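Local coordinates for cell division control protein Cdc48 (Mycobacterium smegmatis, PDB 5E7P), which belongs to the AAA ATPase family, binds ADP at two sites in the crystal, and probably hydrolyses ATP, at residues H235-W244 with D384-P392; C284-P295 with A315-A326. All coordinates share one frame; numbering follows the deposited sequence.

Interaction 1: residues H235-W244 with D384-P392; sequences HPQAVKLDEW and DRELGLSLP
Arg385, which lies against the Trp244 indole, is held by the Asp384 carboxylate. Its NE donates to Asp384 OD2 at 2.8 Å, and its NH2 gives the same oxygen a second, weak bond. Together they probably limit rotation of the guanidinium. That group stands nearly on edge over the indole, its plane 79° from the ring, with NH1 leading. Arg385 CZ sits 4.6 Å above the centroid of the five-membered ring of Trp244, a cation-pi contact. Arg385 CD makes a CH-pi contact with the six-membered ring of Trp244, 3.4 Å from its centroid. A bend at chi3 (74°) turns the arginine so that CD and NH1 cover different rings of one indole face. Lys240 O lies over the opposite face, toward the rim.

Helix 237-249 covers strand 385-388, an outermost strand of the RecA-like sheet of the first AAA module. The segment axes run nearly antiparallel, at 156°, and approach to 9.4 Å. Leu387 fills the middle of this layer. Its CD1 meets Trp244 CH2 at 3.8 Å, while its CD2 reaches Leu241 CB, also at 3.8 Å, and the backbone O of Gln237.

At the other end, Leu389 CD2 lies over the centre of one His235 ring face, 3.8 Å from the centroid in a CH-pi contact. Ser390 O lies near the edge of this ring. His235 ND1 is hydrogen-bonded to a glycerol, probably from the crystallisation liquor. His235 also approaches Val274, and Leu389 approaches Lys276, both ADP-binding residues of the P-loop. Gln237 NE2 lies 3.3 Å from Gly388 O at a poor angle; Gln237 NE2 donates instead to Ser577 O.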
loop_
_atom_site.group_PDB
_atom_site.type_symbol
_atom_site.label_atom_id
_atom_site.label_comp_id
_atom_site.label_asym_id
_atom_site.label_seq_id
_atom_site.Cartn_x
_atom_site.Cartn_y
_atom_site.Cartn_z
ATOM N N HIS A 235 -0.790 -12.909 -11.772
ATOM C CA HIS A 235 -0.265 -11.725 -12.443
ATOM C C HIS A 235 -0.209 -11.922 -13.954
ATOM O O HIS A 235 0.832 -12.289 -14.504
ATOM C CB HIS A 235 1.112 -11.350 -11.895
ATOM C CG HIS A 235 1.075 -10.778 -10.511
ATOM N ND1 HIS A 235 1.899 -11.220 -9.500
ATOM C CD2 HIS A 235 0.312 -9.797 -9.973
ATOM C CE1 HIS A 235 1.645 -10.537 -8.398
ATOM N NE2 HIS A 235 0.687 -9.666 -8.658
ATOM N N PRO A 236 -1.339 -11.665 -14.632
ATOM C CA PRO A 236 -1.487 -11.846 -16.082
ATOM C C PRO A 236 -0.573 -10.907 -16.866
ATOM O O PRO A 236 -0.314 -11.133 -18.047
ATOM C CB PRO A 236 -2.956 -11.481 -16.339
ATOM C CG PRO A 236 -3.620 -11.550 -15.001
ATOM C CD PRO A 236 -2.573 -11.151 -14.016
ATOM N N GLN A 237 -0.095 -9.858 -16.206
ATOM C CA GLN A 237 0.792 -8.891 -16.837
ATOM C C GLN A 237 2.160 -9.499 -17.144
ATOM O O GLN A 237 2.915 -8.966 -17.956
ATOM C CB GLN A 237 0.952 -7.649 -15.955
ATOM C CG GLN A 237 -0.284 -6.757 -15.878
ATOM C CD GLN A 237 -1.296 -7.213 -14.837
ATOM O OE1 GLN A 237 -1.104 -8.225 -14.159
ATOM N NE2 GLN A 237 -2.382 -6.461 -14.705
ATOM N N ALA A 238 2.471 -10.615 -16.490
ATOM C CA ALA A 238 3.734 -11.311 -16.716
ATOM C C ALA A 238 3.809 -11.877 -18.133
ATOM O O ALA A 238 4.893 -11.991 -18.709
ATOM C CB ALA A 238 3.921 -12.415 -15.689
ATOM N N VAL A 239 2.654 -12.227 -18.690
ATOM C CA VAL A 239 2.574 -12.725 -20.059
ATOM C C VAL A 239 3.009 -11.642 -21.046
ATOM O O VAL A 239 3.705 -11.916 -22.025
ATOM C CB VAL A 239 1.142 -13.208 -20.395
ATOM C CG1 VAL A 239 0.986 -13.459 -21.885
ATOM C CG2 VAL A 239 0.800 -14.462 -19.594
ATOM N N LYS A 240 2.604 -10.407 -20.774
ATOM C CA LYS A 240 2.921 -9.292 -21.655
ATOM C C LYS A 240 4.391 -8.895 -21.534
ATOM O O LYS A 240 5.035 -8.541 -22.525
ATOM C CB LYS A 240 2.006 -8.101 -21.356
ATOM C CG LYS A 240 2.173 -6.936 -22.320
ATOM C CD LYS A 240 1.061 -5.913 -22.169
ATOM C CE LYS A 240 -0.222 -6.363 -22.848
ATOM N NZ LYS A 240 -0.804 -5.263 -23.672
ATOM N N LEU A 241 4.916 -8.966 -20.315
ATOM C CA LEU A 241 6.324 -8.680 -20.067
ATOM C C LEU A 241 7.206 -9.699 -20.780
ATOM O O LEU A 241 8.230 -9.348 -21.369
ATOM C CB LEU A 241 6.615 -8.690 -18.566
ATOM C CG LEU A 241 8.071 -8.472 -18.141
ATOM C CD1 LEU A 241 8.605 -7.158 -18.688
ATOM C CD2 LEU A 241 8.199 -8.523 -16.624
ATOM N N ASP A 242 6.795 -10.961 -20.720
ATOM C CA ASP A 242 7.522 -12.037 -21.375
ATOM C C ASP A 242 7.521 -11.846 -22.886
ATOM O O ASP A 242 8.544 -12.030 -23.543
ATOM C CB ASP A 242 6.920 -13.393 -21.008
ATOM C CG ASP A 242 7.596 -14.546 -21.724
ATOM O OD1 ASP A 242 8.737 -14.893 -21.350
ATOM O OD2 ASP A 242 6.984 -15.111 -22.655
ATOM N N GLU A 243 6.370 -11.457 -23.426
ATOM C CA GLU A 243 6.227 -11.249 -24.863
ATOM C C GLU A 243 7.084 -10.078 -25.347
ATOM O O GLU A 243 7.634 -10.113 -26.447
ATOM C CB GLU A 243 4.748 -11.060 -25.230
ATOM C CG GLU A 243 4.424 -9.781 -25.987
ATOM C CD GLU A 243 3.857 -10.044 -27.369
ATOM O OE1 GLU A 243 3.190 -9.140 -27.922
ATOM O OE2 GLU A 243 4.081 -11.152 -27.902
ATOM N N TRP A 244 7.206 -9.049 -24.514
ATOM C CA TRP A 244 8.038 -7.896 -24.828
ATOM C C TRP A 244 9.517 -8.274 -24.864
ATOM O O TRP A 244 10.243 -7.888 -25.780
ATOM C CB TRP A 244 7.825 -6.791 -23.798
ATOM C CG TRP A 244 6.539 -6.043 -23.945
ATOM C CD1 TRP A 244 5.703 -6.045 -25.023
ATOM C CD2 TRP A 244 5.939 -5.180 -22.971
ATOM N NE1 TRP A 244 4.621 -5.234 -24.782
ATOM C CE2 TRP A 244 4.742 -4.690 -23.530
ATOM C CE3 TRP A 244 6.300 -4.773 -21.680
ATOM C CZ2 TRP A 244 3.905 -3.812 -22.845
ATOM C CZ3 TRP A 244 5.470 -3.900 -21.004
ATOM C CH2 TRP A 244 4.285 -3.430 -21.586
ATOM N N ASP A 384 10.612 3.028 -21.815
ATOM C CA ASP A 384 9.663 3.547 -22.790
ATOM C C ASP A 384 8.239 3.075 -22.506
ATOM O O ASP A 384 7.276 3.633 -23.033
ATOM C CB ASP A 384 10.075 3.136 -24.204
ATOM C CG ASP A 384 9.948 1.643 -24.436
ATOM O OD1 ASP A 384 10.883 0.894 -24.077
ATOM O OD2 ASP A 384 8.906 1.216 -24.979
ATOM N N ARG A 385 8.108 2.050 -21.672
ATOM C CA ARG A 385 6.793 1.491 -21.375
ATOM C C ARG A 385 6.667 1.041 -19.921
ATOM O O ARG A 385 7.666 0.821 -19.234
ATOM C CB ARG A 385 6.478 0.335 -22.328
ATOM C CG ARG A 385 7.339 -0.893 -22.125
ATOM C CD ARG A 385 7.221 -1.835 -23.311
ATOM N NE ARG A 385 7.928 -1.329 -24.482
ATOM C CZ ARG A 385 7.796 -1.826 -25.708
ATOM N NH1 ARG A 385 6.972 -2.841 -25.929
ATOM N NH2 ARG A 385 8.485 -1.303 -26.713
ATOM N N GLU A 386 5.427 0.906 -19.459
ATOM C CA GLU A 386 5.163 0.593 -18.059
ATOM C C GLU A 386 4.145 -0.528 -17.888
ATOM O O GLU A 386 3.361 -0.826 -18.789
ATOM C CB GLU A 386 4.694 1.842 -17.312
ATOM C CG GLU A 386 5.697 2.977 -17.325
ATOM C CD GLU A 386 5.246 4.164 -16.505
ATOM O OE1 GLU A 386 4.158 4.088 -15.895
ATOM O OE2 GLU A 386 5.983 5.172 -16.466
ATOM N N LEU A 387 4.159 -1.139 -16.709
ATOM C CA LEU A 387 3.308 -2.280 -16.425
ATOM C C LEU A 387 2.836 -2.204 -14.976
ATOM O O LEU A 387 3.650 -2.164 -14.050
ATOM C CB LEU A 387 4.091 -3.569 -16.670
ATOM C CG LEU A 387 3.356 -4.768 -17.259
ATOM C CD1 LEU A 387 2.456 -4.333 -18.402
ATOM C CD2 LEU A 387 4.365 -5.787 -17.742
ATOM N N GLY A 388 1.521 -2.167 -14.781
ATOM C CA GLY A 388 0.953 -2.064 -13.449
ATOM C C GLY A 388 0.351 -3.365 -12.956
ATOM O O GLY A 388 -0.528 -3.933 -13.602
ATOM N N LEU A 389 0.823 -3.838 -11.807
ATOM C CA LEU A 389 0.296 -5.059 -11.201
ATOM C C LEU A 389 -0.887 -4.757 -10.285
ATOM O O LEU A 389 -1.091 -3.615 -9.869
ATOM C CB LEU A 389 1.392 -5.801 -10.431
ATOM C CG LEU A 389 2.137 -6.897 -11.200
ATOM C CD1 LEU A 389 2.608 -6.395 -12.552
ATOM C CD2 LEU A 389 3.311 -7.428 -10.391
ATOM N N SER A 390 -1.660 -5.791 -9.970
ATOM C CA SER A 390 -2.876 -5.627 -9.186
ATOM C C SER A 390 -2.882 -6.481 -7.919
ATOM O O SER A 390 -2.212 -7.511 -7.853
ATOM C CB SER A 390 -4.090 -5.973 -10.045
ATOM O OG SER A 390 -5.264 -6.023 -9.259
ATOM N N LEU A 391 -3.638 -6.041 -6.915
ATOM C CA LEU A 391 -3.878 -6.830 -5.710
ATOM C C LEU A 391 -4.597 -8.119 -6.076
ATOM O O LEU A 391 -5.426 -8.133 -6.985
ATOM C CB LEU A 391 -4.747 -6.061 -4.707
ATOM C CG LEU A 391 -4.227 -4.811 -3.990
ATOM C CD1 LEU A 391 -5.378 -4.108 -3.291
ATOM C CD2 LEU A 391 -3.140 -5.160 -2.994
ATOM N N PRO A 392 -4.284 -9.209 -5.361
ATOM C CA PRO A 392 -4.986 -10.476 -5.575
ATOM C C PRO A 392 -6.407 -10.427 -5.018
ATOM O O PRO A 392 -6.601 -9.982 -3.885
ATOM C CB PRO A 392 -4.145 -11.474 -4.771
ATOM C CG PRO A 392 -3.492 -10.650 -3.709
ATOM C CD PRO A 392 -3.218 -9.323 -4.349
#

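Interaction 2: residues C284-P295 with A315-A326; sequences CASRRVVELDGP and AVTESGGVLFIA
Val290 joins the neighbouring strand through both its backbone polar atoms. Its N donates to Val322 O at 2.8 Å, and its O accepts from Phe324 N, also at 2.8 Å. Leu292 repeats the pattern with Phe324 O and Ala326 N. Val322 N starts the row by donating to Arg288 O. Gly294 N closes it on Ala326 O at 2.9 Å, just past the N-cap residue Asp293.

Arg288 NH2 donates to Ala315 O at 3.2 Å, within the guanidinium plane, and weakly to Gly320 O. With CG between the backbone N and the carbonyl carbon (chi1 76°), CG and CD lie against Gly320 O; the bend at chi3 (-62°) then turns the guanidinium toward Ala315 O. Ser319 CB lies over one guanidinium face. This links the residue just before strand 289-293 to the end of helix 302-319 and the turn after it.

The segments are the two ends of a beta-alpha-beta crossover in the P-loop NTPase core. By its place in the sheet, strand 321-326 probably corresponds to the Walker B strand of AAA proteins. The side chain of Ala326 lies about 6 Å from the bound ADP.

On one sheet face, Glu291 runs alongside Phe324, its CD 3.6 Å from Phe324 CD2 and its carboxylate turned 53° from the ring. Arg281 takes that carboxylate in a salt bridge. On the other, Val290 CG2 packs on Val316 CB at 3.7 Å.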
loop_
_atom_site.group_PDB
_atom_site.type_symbol
_atom_site.label_atom_id
_atom_site.label_comp_id
_atom_site.label_asym_id
_atom_site.label_seq_id
_atom_site.Cartn_x
_atom_site.Cartn_y
_atom_site.Cartn_z
ATOM N N CYS A 284 12.456 -13.538 -16.424
ATOM C CA CYS A 284 13.807 -13.505 -16.974
ATOM C C CYS A 284 14.609 -14.751 -16.624
ATOM O O CYS A 284 15.832 -14.751 -16.746
ATOM C CB CYS A 284 14.559 -12.276 -16.454
ATOM S SG CYS A 284 13.809 -10.691 -16.869
ATOM N N ALA A 285 13.922 -15.806 -16.192
ATOM C CA ALA A 285 14.578 -17.026 -15.719
ATOM C C ALA A 285 15.573 -17.636 -16.708
ATOM O O ALA A 285 16.617 -18.148 -16.305
ATOM C CB ALA A 285 13.541 -18.058 -15.315
ATOM N N SER A 286 15.252 -17.577 -17.997
ATOM C CA SER A 286 16.118 -18.163 -19.017
ATOM C C SER A 286 17.175 -17.177 -19.508
ATOM O O SER A 286 18.029 -17.530 -20.318
ATOM C CB SER A 286 15.294 -18.678 -20.200
ATOM O OG SER A 286 14.665 -17.608 -20.886
ATOM N N ARG A 287 17.108 -15.943 -19.021
ATOM C CA ARG A 287 18.073 -14.913 -19.388
ATOM C C ARG A 287 19.135 -14.806 -18.303
ATOM O O ARG A 287 18.929 -15.268 -17.178
ATOM C CB ARG A 287 17.381 -13.555 -19.526
ATOM C CG ARG A 287 16.036 -13.586 -20.221
ATOM C CD ARG A 287 16.188 -13.729 -21.718
ATOM N NE ARG A 287 14.894 -13.830 -22.383
ATOM C CZ ARG A 287 14.738 -13.979 -23.695
ATOM N NH1 ARG A 287 15.802 -14.040 -24.485
ATOM N NH2 ARG A 287 13.522 -14.064 -24.216
ATOM N N ARG A 288 20.269 -14.197 -18.632
ATOM C CA ARG A 288 21.223 -13.824 -17.598
ATOM C C ARG A 288 20.821 -12.454 -17.056
ATOM O O ARG A 288 20.549 -11.521 -17.815
ATOM C CB ARG A 288 22.672 -13.843 -18.111
ATOM C CG ARG A 288 23.080 -12.676 -18.993
ATOM C CD ARG A 288 24.499 -12.855 -19.526
ATOM N NE ARG A 288 25.505 -12.912 -18.466
ATOM C CZ ARG A 288 26.198 -11.864 -18.033
ATOM N NH1 ARG A 288 27.093 -12.016 -17.066
ATOM N NH2 ARG A 288 25.996 -10.663 -18.562
ATOM N N VAL A 289 20.741 -12.346 -15.738
ATOM C CA VAL A 289 20.254 -11.119 -15.132
ATOM C C VAL A 289 21.306 -10.455 -14.260
ATOM O O VAL A 289 21.870 -11.077 -13.361
ATOM C CB VAL A 289 18.985 -11.366 -14.298
ATOM C CG1 VAL A 289 18.442 -10.053 -13.768
ATOM C CG2 VAL A 289 17.943 -12.069 -15.137
ATOM N N VAL A 290 21.567 -9.187 -14.544
ATOM C CA VAL A 290 22.407 -8.371 -13.686
ATOM C C VAL A 290 21.489 -7.553 -12.788
ATOM O O VAL A 290 20.777 -6.664 -13.257
ATOM C CB VAL A 290 23.310 -7.439 -14.505
ATOM C CG1 VAL A 290 24.157 -6.575 -13.581
ATOM C CG2 VAL A 290 24.188 -8.254 -15.444
ATOM N N GLU A 291 21.498 -7.867 -11.496
ATOM C CA GLU A 291 20.547 -7.268 -10.569
ATOM C C GLU A 291 21.188 -6.351 -9.529
ATOM O O GLU A 291 22.162 -6.716 -8.870
ATOM C CB GLU A 291 19.726 -8.354 -9.871
ATOM C CG GLU A 291 18.669 -7.817 -8.923
ATOM C CD GLU A 291 17.782 -8.915 -8.364
ATOM O OE1 GLU A 291 17.036 -8.643 -7.401
ATOM O OE2 GLU A 291 17.830 -10.049 -8.890
ATOM N N LEU A 292 20.625 -5.154 -9.398
ATOM C CA LEU A 292 20.984 -4.235 -8.327
ATOM C C LEU A 292 19.801 -4.094 -7.386
ATOM O O LEU A 292 18.650 -4.054 -7.826
ATOM C CB LEU A 292 21.337 -2.854 -8.884
ATOM C CG LEU A 292 22.734 -2.612 -9.456
ATOM C CD1 LEU A 292 22.842 -1.189 -9.973
ATOM C CD2 LEU A 292 23.793 -2.875 -8.403
ATOM N N ASP A 293 20.082 -4.020 -6.090
ATOM C CA ASP A 293 19.048 -3.688 -5.124
ATOM C C ASP A 293 19.001 -2.176 -4.957
ATOM O O ASP A 293 19.875 -1.591 -4.317
ATOM C CB ASP A 293 19.301 -4.362 -3.775
ATOM C CG ASP A 293 18.168 -4.129 -2.789
ATOM O OD1 ASP A 293 16.995 -4.156 -3.216
ATOM O OD2 ASP A 293 18.445 -3.909 -1.593
ATOM N N GLY A 294 17.985 -1.558 -5.551
ATOM C CA GLY A 294 17.783 -0.119 -5.491
ATOM C C GLY A 294 18.044 0.559 -4.156
ATOM O O GLY A 294 18.777 1.548 -4.100
ATOM N N PRO A 295 17.437 0.046 -3.073
ATOM C CA PRO A 295 17.664 0.646 -1.754
ATOM C C PRO A 295 19.109 0.540 -1.271
ATOM O O PRO A 295 19.626 1.516 -0.728
ATOM C CB PRO A 295 16.741 -0.166 -0.840
ATOM C CG PRO A 295 15.662 -0.641 -1.735
ATOM C CD PRO A 295 16.336 -0.933 -3.043
ATOM N N ALA A 315 28.672 -4.754 -16.973
ATOM C CA ALA A 315 28.551 -6.201 -16.839
ATOM C C ALA A 315 27.430 -6.753 -17.716
ATOM O O ALA A 315 27.560 -7.830 -18.301
ATOM C CB ALA A 315 28.327 -6.582 -15.386
ATOM N N VAL A 316 26.329 -6.014 -17.809
ATOM C CA VAL A 316 25.202 -6.450 -18.623
ATOM C C VAL A 316 25.465 -6.228 -20.113
ATOM O O VAL A 316 24.915 -6.931 -20.957
ATOM C CB VAL A 316 23.875 -5.767 -18.203
ATOM C CG1 VAL A 316 23.827 -4.325 -18.686
ATOM C CG2 VAL A 316 22.680 -6.553 -18.733
ATOM N N THR A 317 26.317 -5.257 -20.431
ATOM C CA THR A 317 26.642 -4.955 -21.821
ATOM C C THR A 317 27.843 -5.763 -22.301
ATOM O O THR A 317 28.189 -5.731 -23.481
ATOM C CB THR A 317 26.918 -3.453 -22.033
ATOM O OG1 THR A 317 27.948 -3.020 -21.135
ATOM C CG2 THR A 317 25.658 -2.640 -21.779
ATOM N N GLU A 318 28.471 -6.490 -21.381
ATOM C CA GLU A 318 29.611 -7.332 -21.725
ATOM C C GLU A 318 29.161 -8.616 -22.411
ATOM O O GLU A 318 29.849 -9.130 -23.291
ATOM C CB GLU A 318 30.433 -7.668 -20.478
ATOM N N SER A 319 28.003 -9.129 -22.013
ATOM C CA SER A 319 27.512 -10.387 -22.561
ATOM C C SER A 319 26.067 -10.280 -23.046
ATOM O O SER A 319 25.586 -11.142 -23.781
ATOM C CB SER A 319 27.639 -11.503 -21.520
ATOM O OG SER A 319 27.940 -12.746 -22.132
ATOM N N GLY A 320 25.381 -9.218 -22.643
ATOM C CA GLY A 320 23.979 -9.056 -22.982
ATOM C C GLY A 320 23.100 -9.581 -21.865
ATOM O O GLY A 320 23.599 -10.110 -20.873
ATOM N N GLY A 321 21.789 -9.433 -22.016
ATOM C CA GLY A 321 20.856 -9.926 -21.019
ATOM C C GLY A 321 20.002 -8.834 -20.406
ATOM O O GLY A 321 19.748 -7.804 -21.032
ATOM N N VAL A 322 19.563 -9.056 -19.172
ATOM C CA VAL A 322 18.657 -8.127 -18.509
ATOM C C VAL A 322 19.304 -7.417 -17.322
ATOM O O VAL A 322 19.812 -8.060 -16.401
ATOM C CB VAL A 322 17.385 -8.843 -18.023
ATOM C CG1 VAL A 322 16.461 -7.864 -17.333
ATOM C CG2 VAL A 322 16.678 -9.497 -19.184
ATOM N N LEU A 323 19.283 -6.087 -17.354
ATOM C CA LEU A 323 19.669 -5.287 -16.197
ATOM C C LEU A 323 18.421 -5.009 -15.374
ATOM O O LEU A 323 17.478 -4.375 -15.853
ATOM C CB LEU A 323 20.322 -3.967 -16.620
ATOM C CG LEU A 323 20.809 -3.062 -15.479
ATOM C CD1 LEU A 323 21.982 -3.690 -14.731
ATOM C CD2 LEU A 323 21.185 -1.680 -15.989
ATOM N N PHE A 324 18.407 -5.500 -14.139
ATOM C CA PHE A 324 17.235 -5.361 -13.283
ATOM C C PHE A 324 17.547 -4.601 -11.996
ATOM O O PHE A 324 18.424 -4.992 -11.224
ATOM C CB PHE A 324 16.630 -6.739 -12.972
ATOM C CG PHE A 324 15.562 -6.714 -11.912
ATOM C CD1 PHE A 324 14.547 -5.768 -11.943
ATOM C CD2 PHE A 324 15.562 -7.652 -10.890
ATOM C CE1 PHE A 324 13.565 -5.749 -10.965
ATOM C CE2 PHE A 324 14.580 -7.640 -9.912
ATOM C CZ PHE A 324 13.581 -6.689 -9.949
ATOM N N ILE A 325 16.821 -3.510 -11.778
ATOM C CA ILE A 325 16.928 -2.755 -10.536
ATOM C C ILE A 325 15.617 -2.816 -9.758
ATOM O O ILE A 325 14.622 -2.198 -10.142
ATOM C CB ILE A 325 17.326 -1.283 -10.782
ATOM C CG1 ILE A 325 18.672 -1.210 -11.504
ATOM C CG2 ILE A 325 17.409 -0.532 -9.469
ATOM C CD1 ILE A 325 19.119 0.199 -11.824
ATOM N N ALA A 326 15.622 -3.575 -8.668
ATOM C CA ALA A 326 14.447 -3.697 -7.819
ATOM C C ALA A 326 14.262 -2.433 -6.989
ATOM O O ALA A 326 15.195 -1.977 -6.325
ATOM C CB ALA A 326 14.568 -4.915 -6.916
#

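How the interactions relate
Both interactions belong to the RecA-like sheet of the first AAA module. The centres of interactions 1 and 2 are about 18 Å apart; the nearest atoms of interactions 1 and 2 are about 5 Å apart and do not touch. Along the chain, segment 235-244 comes first, then 284-295, 315-326 and 384-392, so interaction 1 encloses interaction 2 in sequence. Helix 276-283 starts at ADP-binding Lys276, touches Leu241 and Leu389 of interaction 1, and ends just before Cys284. In the sheet the contacts flank strand 265-269, which leads into the P-loop: strand 385-388 on one side, 289-293 and 321-326 on the other, beyond 361-366.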